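Aprataxin and PNK-like factor (PDB 5W7W) acts as a histone chaperone in DNA strand-break repair, its FHA-like domain, the part in this structure, mediating interaction with XRCC1 and XRCC4. Local coordinates at residues T26-G31 with D90-L95. Numbering follows the deposited sequence.
Sequences TVIGRG and DSFSLL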
loop_
_atom_site.group_PDB
_atom_site.type_symbol
_atom_site.label_atom_id
_atom_site.label_comp_id
_atom_site.label_asym_id
_atom_site.label_seq_id
_atom_site.Cartn_x
_atom_site.Cartn_y
_atom_site.Cartn_z
ATOM N N THR A 26 0.073 -9.991 -1.155
ATOM C CA THR A 26 0.634 -9.444 -2.389
ATOM C C THR A 26 1.891 -8.674 -2.020
ATOM O O THR A 26 1.827 -7.743 -1.218
ATOM C CB THR A 26 -0.359 -8.503 -3.078
ATOM O OG1 THR A 26 -1.560 -9.212 -3.405
ATOM C CG2 THR A 26 0.209 -7.942 -4.377
ATOM N N VAL A 27 3.025 -9.045 -2.605
ATOM C CA VAL A 27 4.263 -8.295 -2.422
ATOM C C VAL A 27 4.199 -7.054 -3.294
ATOM O O VAL A 27 3.812 -7.133 -4.464
ATOM C CB VAL A 27 5.470 -9.167 -2.787
ATOM C CG1 VAL A 27 6.770 -8.371 -2.663
ATOM C CG2 VAL A 27 5.521 -10.396 -1.914
ATOM N N ILE A 28 4.526 -5.902 -2.715
ATOM C CA ILE A 28 4.553 -4.657 -3.467
ATOM C C ILE A 28 5.931 -4.019 -3.374
ATOM O O ILE A 28 6.747 -4.321 -2.505
ATOM C CB ILE A 28 3.447 -3.672 -3.034
ATOM C CG1 ILE A 28 3.633 -3.226 -1.590
ATOM C CG2 ILE A 28 2.058 -4.298 -3.246
ATOM C CD1 ILE A 28 2.756 -2.045 -1.205
ATOM N N GLY A 29 6.188 -3.133 -4.315
ATOM C CA GLY A 29 7.472 -2.506 -4.490
ATOM C C GLY A 29 7.602 -2.125 -5.948
ATOM O O GLY A 29 6.600 -1.906 -6.622
ATOM N N ARG A 30 8.833 -2.073 -6.422
ATOM C CA ARG A 30 9.003 -1.807 -7.841
ATOM C C ARG A 30 8.544 -3.009 -8.655
ATOM O O ARG A 30 8.537 -4.153 -8.187
ATOM C CB ARG A 30 10.434 -1.392 -8.171
ATOM C CG ARG A 30 11.497 -2.419 -7.947
ATOM C CD ARG A 30 12.814 -1.861 -8.484
ATOM N NE ARG A 30 13.936 -2.789 -8.333
ATOM C CZ ARG A 30 14.957 -2.639 -7.485
ATOM N NH1 ARG A 30 15.047 -1.585 -6.674
ATOM N NH2 ARG A 30 15.910 -3.563 -7.457
ATOM N N GLY A 31 8.109 -2.730 -9.871
ATOM C CA GLY A 31 7.622 -3.765 -10.747
ATOM C C GLY A 31 6.343 -3.362 -11.445
ATOM O O GLY A 31 5.831 -2.245 -11.283
ATOM N N ASP A 90 -7.733 5.634 4.330
ATOM C CA ASP A 90 -6.359 5.832 4.752
ATOM C C ASP A 90 -5.450 5.820 3.520
ATOM O O ASP A 90 -5.830 5.372 2.439
ATOM C CB ASP A 90 -5.899 4.685 5.653
ATOM C CG ASP A 90 -6.544 4.659 7.016
ATOM O OD1 ASP A 90 -7.266 5.609 7.382
ATOM O OD2 ASP A 90 -6.294 3.670 7.743
ATOM N N SER A 91 -4.219 6.285 3.707
ATOM C CA SER A 91 -3.199 6.249 2.669
ATOM C C SER A 91 -1.953 5.564 3.207
ATOM O O SER A 91 -1.682 5.589 4.406
ATOM C CB SER A 91 -2.816 7.649 2.203
ATOM O OG SER A 91 -3.917 8.335 1.619
ATOM N N PHE A 92 -1.185 4.975 2.297
ATOM C CA PHE A 92 0.175 4.555 2.610
ATOM C C PHE A 92 1.060 4.968 1.447
ATOM O O PHE A 92 0.575 5.289 0.361
ATOM C CB PHE A 92 0.287 3.040 2.842
ATOM C CG PHE A 92 0.292 2.234 1.586
ATOM C CD1 PHE A 92 -0.896 1.826 1.002
ATOM C CD2 PHE A 92 1.477 1.880 0.973
ATOM C CE1 PHE A 92 -0.888 1.097 -0.168
ATOM C CE2 PHE A 92 1.482 1.153 -0.187
ATOM C CZ PHE A 92 0.296 0.757 -0.757
ATOM N N SER A 93 2.371 4.959 1.662
ATOM C CA SER A 93 3.276 5.284 0.575
ATOM C C SER A 93 4.565 4.491 0.690
ATOM O O SER A 93 4.957 4.018 1.764
ATOM C CB SER A 93 3.577 6.778 0.524
ATOM O OG SER A 93 4.298 7.205 1.664
ATOM N N LEU A 94 5.232 4.377 -0.453
ATOM C CA LEU A 94 6.492 3.652 -0.525
ATOM C C LEU A 94 7.709 4.566 -0.461
ATOM O O LEU A 94 8.812 4.088 -0.180
ATOM C CB LEU A 94 6.549 2.786 -1.788
ATOM C CG LEU A 94 5.428 1.758 -1.913
ATOM C CD1 LEU A 94 5.671 0.922 -3.168
ATOM C CD2 LEU A 94 5.342 0.875 -0.712
ATOM N N LEU A 95 7.548 5.858 -0.723
ATOM C CA LEU A 95 8.539 6.882 -0.405
ATOM C C LEU A 95 7.804 7.961 0.374
ATOM O O LEU A 95 6.572 8.018 0.395
ATOM C CB LEU A 95 9.210 7.486 -1.650
ATOM C CG LEU A 95 10.043 6.520 -2.479
ATOM C CD1 LEU A 95 10.511 7.227 -3.728
ATOM C CD2 LEU A 95 11.243 6.000 -1.690
#
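Ile28 of strand 24-28, an edge of the four-stranded sheet, meets Phe92 of strand 91-93, inside the six-stranded one; Gly29 just follows the first strand, Leu94 sits at a chain corner, and their CA atoms, the nearest pair, are 7.4 Å apart. Most of the contact is made by side chains; Gly29 offers its backbone. Ile28 and Phe92 reach in from opposite directions, and CD1 of Ile28 meets the far end of the Phe92 ring obliquely, 3.6 Å from CE2 and 3.8 Å from CZ. The same methyl lies 3.9 Å from Leu94 CD2, which sits in the ring plane at its edge. Its CG1 stands between the backbone N and the carbonyl carbon (chi1 64°), and an extended chi2 of 168° carries Ile28 CD1 onward to the ring. The other Leu94 methyl, CD1, approaches Gly29 CA at 4.1 Å. Within its own sheet Ile28 also touches Ala46 and Leu48, and Phe92 packs on Ile103 of strand 100-105. With 136 Å² buried in total and the closest approaches all carbon to carbon, this is a small piece of the hydrophobic core of the FHA beta-sandwich, consistent with dispersion and exclusion of water contributing here to the packing between the two sheets.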